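Local structure of D-alanyl transferase DltD (Enterococcus faecalis, 6O93) at residues V41-S46 and K98-L103; S47-F52 and P70-E75; Y267-E272 and Q389-V394. The protein probably transfers D-alanine to lipoteichoic acid at the membrane of this Gram-positive bacterium, a step in building its cell wall. All coordinates share one frame; numbering follows the deposited sequence.

Contact 1 (V41-S46 and K98-L103); sequences VPFFGS and KAVFIL. With NA (sodium ion), chain K.
In the parallel sheet of an SGNH-hydrolase-like fold, strand 98-102, the middle strand of the five, pairs with its neighbour 40-44; residues 41-44 and 98-102 run in the same direction, 15° off parallel. Val100 sits between two residues of the other strand: its N donates to Pro42 O (2.9 Å), and its O accepts from Phe44 N. The next link, Ile102 N to Phe44 O, is 2.7 Å long with an N-H...O angle of 176°. On the sheet face that carries Phe43 and Val100, the two side chains lie side by side. Val100 CB stands 3.9 Å from the centroid of the Phe43 ring in a CH-pi contact over its face, while CG2 lies over the same face near CE1. Helix 352-367 packs on this face of the sheet. On the other, Phe44 CE2 brings the edge of its ring to Ala99 CB (3.8 Å), and Phe44 CB touches Phe101 CD2. Past the strand ends a water bridges Ser46 OG, 3.0 Å away and also a sodium ligand, and Ile102 O, 2.6 Å away. Backbone pairing flanked by apolar side chains thus gives way to a polar end, where the water ties the metal-binding serine to the adjacent strand.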
loop_
_atom_site.group_PDB
_atom_site.type_symbol
_atom_site.label_atom_id
_atom_site.label_comp_id
_atom_site.label_asym_id
_atom_site.label_seq_id
_atom_site.Cartn_x
_atom_site.Cartn_y
_atom_site.Cartn_z
ATOM N N VAL A 41 -0.809 -0.301 13.504
ATOM C CA VAL A 41 -1.797 -0.067 12.453
ATOM C C VAL A 41 -1.116 -0.335 11.113
ATOM O O VAL A 41 -0.172 0.392 10.759
ATOM C CB VAL A 41 -2.350 1.363 12.515
ATOM C CG1 VAL A 41 -3.413 1.576 11.444
ATOM C CG2 VAL A 41 -2.917 1.661 13.897
ATOM N N PRO A 42 -1.537 -1.347 10.354
ATOM C CA PRO A 42 -0.883 -1.604 9.064
ATOM C C PRO A 42 -1.137 -0.464 8.088
ATOM O O PRO A 42 -2.277 -0.038 7.891
ATOM C CB PRO A 42 -1.523 -2.914 8.589
ATOM C CG PRO A 42 -2.849 -2.951 9.266
ATOM C CD PRO A 42 -2.644 -2.290 10.604
ATOM N N PHE A 43 -0.057 0.033 7.491
ATOM C CA PHE A 43 -0.108 1.034 6.429
ATOM C C PHE A 43 0.189 0.310 5.122
ATOM O O PHE A 43 1.352 0.040 4.808
ATOM C CB PHE A 43 0.904 2.153 6.660
ATOM C CG PHE A 43 0.435 3.231 7.593
ATOM C CD1 PHE A 43 -0.225 2.921 8.768
ATOM C CD2 PHE A 43 0.692 4.562 7.306
ATOM C CE1 PHE A 43 -0.639 3.919 9.630
ATOM C CE2 PHE A 43 0.282 5.563 8.164
ATOM C CZ PHE A 43 -0.385 5.241 9.329
ATOM N N PHE A 44 -0.858 -0.001 4.361
ATOM C CA PHE A 44 -0.693 -0.611 3.049
ATOM C C PHE A 44 -0.426 0.480 2.018
ATOM O O PHE A 44 -1.235 1.400 1.852
ATOM C CB PHE A 44 -1.936 -1.413 2.669
ATOM C CG PHE A 44 -2.306 -2.472 3.670
ATOM C CD1 PHE A 44 -1.620 -3.677 3.712
ATOM C CD2 PHE A 44 -3.345 -2.265 4.565
ATOM C CE1 PHE A 44 -1.962 -4.654 4.630
ATOM C CE2 PHE A 44 -3.692 -3.241 5.484
ATOM C CZ PHE A 44 -2.999 -4.436 5.518
ATOM N N GLY A 45 0.708 0.382 1.330
ATOM C CA GLY A 45 1.072 1.359 0.321
ATOM C C GLY A 45 2.201 0.871 -0.562
ATOM O O GLY A 45 2.351 -0.336 -0.771
ATOM N N SER A 46 3.005 1.798 -1.083
ATOM C CA SER A 46 4.148 1.430 -1.910
ATOM C C SER A 46 5.342 2.327 -1.583
ATOM O O SER A 46 5.620 2.570 -0.404
ATOM C CB SER A 46 3.761 1.480 -3.395
ATOM O OG SER A 46 3.147 2.705 -3.750
ATOM N N LYS A 98 -8.111 -1.685 12.723
ATOM C CA LYS A 98 -8.020 -0.525 11.853
ATOM C C LYS A 98 -6.792 -0.626 10.960
ATOM O O LYS A 98 -5.763 -1.185 11.350
ATOM C CB LYS A 98 -7.965 0.771 12.669
ATOM C CG LYS A 98 -9.264 1.093 13.385
ATOM C CD LYS A 98 -9.229 2.468 14.027
ATOM C CE LYS A 98 -10.595 2.851 14.569
ATOM N NZ LYS A 98 -10.555 4.118 15.346
ATOM N N ALA A 99 -6.913 -0.078 9.754
ATOM C CA ALA A 99 -5.823 -0.090 8.793
ATOM C C ALA A 99 -5.836 1.209 8.001
ATOM O O ALA A 99 -6.829 1.942 7.977
ATOM C CB ALA A 99 -5.922 -1.288 7.842
ATOM N N VAL A 100 -4.707 1.491 7.360
ATOM C CA VAL A 100 -4.554 2.642 6.480
ATOM C C VAL A 100 -4.106 2.126 5.121
ATOM O O VAL A 100 -3.212 1.276 5.040
ATOM C CB VAL A 100 -3.550 3.663 7.047
ATOM C CG1 VAL A 100 -3.374 4.833 6.090
ATOM C CG2 VAL A 100 -4.011 4.157 8.409
ATOM N N PHE A 101 -4.736 2.628 4.062
ATOM C CA PHE A 101 -4.466 2.179 2.698
ATOM C C PHE A 101 -4.147 3.401 1.851
ATOM O O PHE A 101 -5.015 4.250 1.626
ATOM C CB PHE A 101 -5.660 1.411 2.126
ATOM C CG PHE A 101 -5.327 0.579 0.918
ATOM C CD1 PHE A 101 -5.160 1.170 -0.324
ATOM C CD2 PHE A 101 -5.192 -0.793 1.024
ATOM C CE1 PHE A 101 -4.856 0.407 -1.436
ATOM C CE2 PHE A 101 -4.887 -1.564 -0.085
ATOM C CZ PHE A 101 -4.720 -0.962 -1.316
ATOM N N ILE A 102 -2.909 3.495 1.378
ATOM C CA ILE A 102 -2.456 4.638 0.596
ATOM C C ILE A 102 -2.507 4.248 -0.875
ATOM O O ILE A 102 -1.704 3.435 -1.348
ATOM C CB ILE A 102 -1.052 5.087 1.016
ATOM C CG1 ILE A 102 -1.085 5.567 2.470
ATOM C CG2 ILE A 102 -0.554 6.197 0.095
ATOM C CD1 ILE A 102 0.270 5.858 3.052
ATOM N N LEU A 103 -3.460 4.822 -1.600
ATOM C CA LEU A 103 -3.566 4.592 -3.029
ATOM C C LEU A 103 -2.522 5.414 -3.774
ATOM O O LEU A 103 -2.103 6.484 -3.328
ATOM C CB LEU A 103 -4.964 4.952 -3.527
ATOM C CG LEU A 103 -6.056 3.923 -3.228
ATOM C CD1 LEU A 103 -7.415 4.590 -3.084
ATOM C CD2 LEU A 103 -6.096 2.859 -4.320
HETATM NA NA NA K . 3.821 5.230 -4.781
HETATM O O HOH W 1 0.577 3.672 -2.487
#

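Contact 2 (S47-F52 and P70-E75); sequences SELSRF and PFLLGE. With NA (sodium ion), chain K; PO4 (phosphate ion), chain F.
Leu49 and Phe52, on the loop after strand 40-44, both reach Leu72 of strand 69-73. Leu72 leaves the strand with its CB 4.3 Å from Leu49 CD1. Its CG is anti to the carbonyl carbon (chi1 -52°), and the chain then extends to CD1, which lies 3.6 Å from Leu49 O and meets the edge of the Phe52 ring, 3.5 Å from CE1 and close to the ring plane. Leucine and phenylalanine thus touch tip to tip. Leu49 CD1 also lies against the backbone, 3.8 Å from Leu73 O and packed on Gly74 N.

At the start of the 3-10 segment 47-50, Ser47 N packs against the Glu75 backbone. Both Ser47 N and Ser47 OG donate to phosphate O4, the hydroxyl at 2.6 Å. This phosphate, probably from the crystallisation liquor, also binds the sodium ion, as does Glu48 OE1 at 2.5 Å; Ser46 and Ser104 complete the protein ligands. Ser47 OG is hydrogen-bonded to His349 as well, an arrangement consistent with a Ser-His-Asp triad involving Asp346. Ser47 O is held by Ser50 N and by Ser50 OG, which fastens the turn behind the serine.

The turn lies over the C-terminal end of strand 69-73, an outermost strand of the sheet. Leu49 also touches Ile102 of strand 98-102, Leu72 packs on Phe43 of strand 40-44, and the Phe52 ring rests against helix 57-63 and stacks with His56.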
loop_
_atom_site.group_PDB
_atom_site.type_symbol
_atom_site.label_atom_id
_atom_site.label_comp_id
_atom_site.label_asym_id
_atom_site.label_seq_id
_atom_site.Cartn_x
_atom_site.Cartn_y
_atom_site.Cartn_z
ATOM N N SER A 47 6.062 2.820 -2.599
ATOM C CA SER A 47 7.352 3.457 -2.351
ATOM C C SER A 47 7.236 4.746 -1.544
ATOM O O SER A 47 8.222 5.164 -0.926
ATOM C CB SER A 47 8.067 3.742 -3.675
ATOM O OG SER A 47 7.317 4.621 -4.497
ATOM N N GLU A 48 6.066 5.385 -1.526
ATOM C CA GLU A 48 5.926 6.631 -0.780
ATOM C C GLU A 48 6.119 6.430 0.718
ATOM O O GLU A 48 6.464 7.387 1.422
ATOM C CB GLU A 48 4.557 7.261 -1.053
ATOM C CG GLU A 48 3.358 6.514 -0.461
ATOM C CD GLU A 48 3.027 5.233 -1.201
ATOM O OE1 GLU A 48 3.515 5.053 -2.338
ATOM O OE2 GLU A 48 2.276 4.406 -0.644
ATOM N N LEU A 49 5.909 5.211 1.220
ATOM C CA LEU A 49 6.039 4.948 2.648
ATOM C C LEU A 49 7.440 5.237 3.176
ATOM O O LEU A 49 7.592 5.503 4.373
ATOM C CB LEU A 49 5.669 3.493 2.946
ATOM C CG LEU A 49 4.228 3.084 2.635
ATOM C CD1 LEU A 49 4.031 1.599 2.881
ATOM C CD2 LEU A 49 3.239 3.892 3.461
ATOM N N SER A 50 8.462 5.189 2.323
ATOM C CA SER A 50 9.839 5.379 2.763
ATOM C C SER A 50 10.252 6.843 2.830
ATOM O O SER A 50 11.367 7.133 3.279
ATOM C CB SER A 50 10.797 4.629 1.833
ATOM O OG SER A 50 10.771 5.174 0.524
ATOM N N ARG A 51 9.392 7.768 2.404
ATOM C CA ARG A 51 9.713 9.196 2.414
ATOM C C ARG A 51 9.596 9.712 3.846
ATOM O O ARG A 51 8.639 10.389 4.232
ATOM C CB ARG A 51 8.802 9.956 1.461
ATOM C CG ARG A 51 9.374 10.112 0.063
ATOM C CD ARG A 51 9.741 8.776 -0.559
ATOM N NE ARG A 51 10.292 8.950 -1.899
ATOM C CZ ARG A 51 10.643 7.953 -2.704
ATOM N NH1 ARG A 51 10.503 6.692 -2.316
ATOM N NH2 ARG A 51 11.133 8.220 -3.907
ATOM N N PHE A 52 10.608 9.387 4.642
ATOM C CA PHE A 52 10.610 9.743 6.050
ATOM C C PHE A 52 11.032 11.192 6.253
ATOM O O PHE A 52 11.837 11.747 5.499
ATOM C CB PHE A 52 11.545 8.818 6.832
ATOM C CG PHE A 52 10.859 7.618 7.420
ATOM C CD1 PHE A 52 10.171 6.727 6.612
ATOM C CD2 PHE A 52 10.911 7.374 8.784
ATOM C CE1 PHE A 52 9.540 5.621 7.154
ATOM C CE2 PHE A 52 10.285 6.271 9.330
ATOM C CZ PHE A 52 9.599 5.392 8.514
ATOM N N PRO A 70 2.410 3.092 13.262
ATOM C CA PRO A 70 2.257 2.516 11.924
ATOM C C PRO A 70 3.136 1.289 11.753
ATOM O O PRO A 70 4.204 1.168 12.359
ATOM C CB PRO A 70 2.700 3.649 10.990
ATOM C CG PRO A 70 2.589 4.895 11.808
ATOM C CD PRO A 70 2.898 4.481 13.210
ATOM N N PHE A 71 2.670 0.367 10.916
ATOM C CA PHE A 71 3.484 -0.760 10.463
ATOM C C PHE A 71 3.499 -0.699 8.941
ATOM O O PHE A 71 2.526 -1.086 8.286
ATOM C CB PHE A 71 2.942 -2.092 10.970
ATOM C CG PHE A 71 3.955 -3.204 10.933
ATOM C CD1 PHE A 71 4.329 -3.780 9.730
ATOM C CD2 PHE A 71 4.539 -3.664 12.099
ATOM C CE1 PHE A 71 5.264 -4.795 9.693
ATOM C CE2 PHE A 71 5.475 -4.681 12.070
ATOM C CZ PHE A 71 5.837 -5.247 10.866
ATOM N N LEU A 72 4.601 -0.205 8.383
ATOM C CA LEU A 72 4.674 0.062 6.952
ATOM C C LEU A 72 4.748 -1.250 6.177
ATOM O O LEU A 72 5.651 -2.063 6.394
ATOM C CB LEU A 72 5.885 0.944 6.653
ATOM C CG LEU A 72 5.973 2.227 7.487
ATOM C CD1 LEU A 72 7.153 3.093 7.056
ATOM C CD2 LEU A 72 4.681 3.022 7.407
ATOM N N LEU A 73 3.793 -1.455 5.271
ATOM C CA LEU A 73 3.716 -2.670 4.463
ATOM C C LEU A 73 3.632 -2.263 2.997
ATOM O O LEU A 73 2.569 -1.856 2.517
ATOM C CB LEU A 73 2.522 -3.524 4.872
ATOM C CG LEU A 73 2.553 -4.051 6.308
ATOM C CD1 LEU A 73 1.208 -4.642 6.694
ATOM C CD2 LEU A 73 3.654 -5.086 6.476
ATOM N N GLY A 74 4.748 -2.372 2.298
ATOM C CA GLY A 74 4.796 -2.075 0.880
ATOM C C GLY A 74 6.127 -1.464 0.507
ATOM O O GLY A 74 6.949 -1.118 1.355
ATOM N N GLU A 75 6.329 -1.350 -0.796
ATOM C CA GLU A 75 7.493 -0.679 -1.366
ATOM C C GLU A 75 7.188 -0.442 -2.842
ATOM O O GLU A 75 6.059 -0.659 -3.300
ATOM C CB GLU A 75 8.770 -1.498 -1.165
ATOM C CG GLU A 75 8.749 -2.871 -1.817
ATOM C CD GLU A 75 10.113 -3.538 -1.807
ATOM O OE1 GLU A 75 10.297 -4.543 -2.529
ATOM O OE2 GLU A 75 11.007 -3.051 -1.077
HETATM NA NA NA K . 3.821 5.230 -4.781
HETATM P P PO4 F . 5.143 2.571 -6.917
HETATM O O1 PO4 F . 4.615 1.156 -6.898
HETATM O O2 PO4 F . 4.081 3.496 -7.465
HETATM O O3 PO4 F . 6.374 2.643 -7.791
HETATM O O4 PO4 F . 5.507 2.998 -5.516
#

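Contact 3 (Y267-E272 and Q389-V394); sequences YRFSPE and QQNPLV
Arg268 and Phe269 both hold CG anti to the carbonyl carbon (chi1 -65° and -42°), and both side chains are directed at the Gln389-Pro392 segment. Arg268 then bends at chi3, which lays its guanidinium across its own neighbour: Phe269 CZ sits 4.0 Å above the guanidinium plane, over its centre. Arg268 CB in turn covers one face of the Phe269 ring, so the two residues present a single packed surface to the other segment.

The phenylalanine meets mostly backbone. Its CD1 lies 3.3 Å from Gln389 O, CE1 is 3.7 Å from Gln390 O, and the ring edge faces Asn391 CA. Gln389, just past helix 385-388, folds back at chi2 and sets OE1 3.8 Å from Phe269 CB. The side chains of Arg268 and Asn391 lie alongside each other with their flat ends almost perpendicular, 83° apart. A water joins them: it accepts from Arg268 NH1, in the guanidinium plane, and donates to Asn391 OD1 at 2.6 Å. The same OD1 accepts from Leu393 N (3.1 Å), closing an Asx turn that fixes the amide. Arg268 crosses Pro392 at about a right angle, CD to CD 4.2 Å.

Arg268 also forms a salt bridge with Asp266, Lys318 of helix 309-324 donates to both Arg268 O and Gln390 O, and Ser270 is backbone-bonded to Gln388. Direct contact between the segments is therefore van der Waals packing round an aromatic ring, its side chains and carbonyls linked through a water and a lysine; the charge of Arg268 is probably balanced at least in part by Asp266.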
loop_
_atom_site.group_PDB
_atom_site.type_symbol
_atom_site.label_atom_id
_atom_site.label_comp_id
_atom_site.label_asym_id
_atom_site.label_seq_id
_atom_site.Cartn_x
_atom_site.Cartn_y
_atom_site.Cartn_z
ATOM N N TYR A 267 -4.756 7.206 -16.310
ATOM C CA TYR A 267 -4.953 6.218 -15.256
ATOM C C TYR A 267 -6.421 5.863 -15.051
ATOM O O TYR A 267 -6.763 5.253 -14.032
ATOM C CB TYR A 267 -4.368 6.723 -13.935
ATOM C CG TYR A 267 -2.901 7.086 -13.967
ATOM C CD1 TYR A 267 -1.981 6.318 -14.667
ATOM C CD2 TYR A 267 -2.435 8.200 -13.284
ATOM C CE1 TYR A 267 -0.636 6.655 -14.687
ATOM C CE2 TYR A 267 -1.098 8.545 -13.296
ATOM C CZ TYR A 267 -0.204 7.772 -13.998
ATOM O OH TYR A 267 1.127 8.124 -14.003
ATOM N N ARG A 268 -7.299 6.234 -15.984
ATOM C CA ARG A 268 -8.727 6.011 -15.797
ATOM C C ARG A 268 -9.149 4.574 -16.076
ATOM O O ARG A 268 -10.197 4.148 -15.580
ATOM C CB ARG A 268 -9.526 6.956 -16.697
ATOM C CG ARG A 268 -9.368 8.429 -16.347
ATOM C CD ARG A 268 -10.061 9.310 -17.371
ATOM N NE ARG A 268 -9.483 9.134 -18.699
ATOM C CZ ARG A 268 -10.052 9.540 -19.830
ATOM N NH1 ARG A 268 -11.228 10.152 -19.809
ATOM N NH2 ARG A 268 -9.443 9.325 -20.985
ATOM N N PHE A 269 -8.369 3.821 -16.849
ATOM C CA PHE A 269 -8.734 2.469 -17.256
ATOM C C PHE A 269 -7.606 1.521 -16.878
ATOM O O PHE A 269 -6.459 1.722 -17.293
ATOM C CB PHE A 269 -9.012 2.415 -18.759
ATOM C CG PHE A 269 -9.814 3.583 -19.263
ATOM C CD1 PHE A 269 -11.173 3.671 -19.006
ATOM C CD2 PHE A 269 -9.207 4.596 -19.988
ATOM C CE1 PHE A 269 -11.911 4.744 -19.466
ATOM C CE2 PHE A 269 -9.942 5.673 -20.450
ATOM C CZ PHE A 269 -11.296 5.746 -20.191
ATOM N N SER A 270 -7.926 0.492 -16.095
ATOM C CA SER A 270 -6.876 -0.379 -15.584
ATOM C C SER A 270 -7.426 -1.649 -14.945
ATOM O O SER A 270 -8.475 -1.613 -14.286
ATOM C CB SER A 270 -6.029 0.374 -14.556
ATOM O OG SER A 270 -5.011 -0.461 -14.037
ATOM N N PRO A 271 -6.746 -2.788 -15.107
ATOM C CA PRO A 271 -7.067 -3.952 -14.267
ATOM C C PRO A 271 -6.850 -3.694 -12.788
ATOM O O PRO A 271 -7.352 -4.463 -11.959
ATOM C CB PRO A 271 -6.117 -5.040 -14.790
ATOM C CG PRO A 271 -5.733 -4.599 -16.155
ATOM C CD PRO A 271 -5.723 -3.107 -16.118
ATOM N N GLU A 272 -6.117 -2.636 -12.430
ATOM C CA GLU A 272 -5.871 -2.342 -11.024
ATOM C C GLU A 272 -7.165 -2.035 -10.283
ATOM O O GLU A 272 -7.248 -2.249 -9.069
ATOM C CB GLU A 272 -4.889 -1.173 -10.900
ATOM C CG GLU A 272 -4.508 -0.805 -9.467
ATOM C CD GLU A 272 -3.636 -1.850 -8.798
ATOM O OE1 GLU A 272 -3.069 -2.705 -9.511
ATOM O OE2 GLU A 272 -3.515 -1.814 -7.555
ATOM N N GLN A 389 -12.793 -0.708 -17.297
ATOM C CA GLN A 389 -12.774 0.148 -18.473
ATOM C C GLN A 389 -13.806 1.266 -18.408
ATOM O O GLN A 389 -14.000 1.970 -19.402
ATOM C CB GLN A 389 -13.004 -0.693 -19.732
ATOM C CG GLN A 389 -11.960 -1.778 -19.949
ATOM C CD GLN A 389 -10.565 -1.214 -20.129
ATOM O OE1 GLN A 389 -10.342 -0.332 -20.958
ATOM N NE2 GLN A 389 -9.616 -1.716 -19.346
ATOM N N GLN A 390 -14.468 1.449 -17.268
ATOM C CA GLN A 390 -15.534 2.438 -17.175
ATOM C C GLN A 390 -14.967 3.851 -17.201
ATOM O O GLN A 390 -14.009 4.165 -16.487
ATOM C CB GLN A 390 -16.346 2.222 -15.899
ATOM C CG GLN A 390 -17.452 3.241 -15.680
ATOM C CD GLN A 390 -18.483 3.249 -16.793
ATOM O OE1 GLN A 390 -18.991 2.202 -17.196
ATOM N NE2 GLN A 390 -18.799 4.437 -17.296
ATOM N N ASN A 391 -15.564 4.701 -18.025
ATOM C CA ASN A 391 -15.206 6.111 -18.041
ATOM C C ASN A 391 -15.864 6.807 -16.856
ATOM O O ASN A 391 -17.092 6.745 -16.719
ATOM C CB ASN A 391 -15.648 6.755 -19.345
ATOM C CG ASN A 391 -15.015 8.109 -19.562
ATOM O OD1 ASN A 391 -15.075 8.983 -18.696
ATOM N ND2 ASN A 391 -14.387 8.286 -20.717
ATOM N N PRO A 392 -15.106 7.470 -15.980
ATOM C CA PRO A 392 -15.699 8.017 -14.754
ATOM C C PRO A 392 -16.416 9.347 -14.923
ATOM O O PRO A 392 -16.927 9.872 -13.928
ATOM C CB PRO A 392 -14.483 8.168 -13.833
ATOM C CG PRO A 392 -13.358 8.428 -14.753
ATOM C CD PRO A 392 -13.639 7.624 -15.994
ATOM N N LEU A 393 -16.485 9.910 -16.131
ATOM C CA LEU A 393 -17.191 11.175 -16.304
ATOM C C LEU A 393 -18.668 11.054 -15.960
ATOM O O LEU A 393 -19.303 12.063 -15.629
ATOM C CB LEU A 393 -17.026 11.685 -17.739
ATOM C CG LEU A 393 -17.752 10.936 -18.861
ATOM C CD1 LEU A 393 -19.202 11.395 -19.008
ATOM C CD2 LEU A 393 -17.002 11.109 -20.176
ATOM N N VAL A 394 -19.232 9.845 -16.030
ATOM C CA VAL A 394 -20.646 9.647 -15.719
ATOM C C VAL A 394 -20.913 9.496 -14.232
ATOM O O VAL A 394 -22.077 9.533 -13.816
ATOM C CB VAL A 394 -21.205 8.402 -16.436
ATOM C CG1 VAL A 394 -21.023 8.521 -17.944
ATOM C CG2 VAL A 394 -20.537 7.133 -15.907
HETATM O O HOH W 2 -13.240 10.719 -18.028
#

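Contacts 1 and 2 share one sheet. Strand 40-44 lies between strands 98-102 and 69-73, and backbone bonds such as Phe43 O to Leu73 N join the two contacts directly. Both reach the sodium ion, through Ser46 in contact 1 and Glu48 in contact 2. Contact 1 is the buried centre, held by regular strand pairing and apolar packing; contact 2, partly buried, joins the sheet to the loop of the putative active site by leucine and aromatic contacts. Contact 3 is peripheral, its centre about 23 Å from that of contact 1, and brings together two loops near the surface through an aromatic ring, backbone carbonyls and a bridging water.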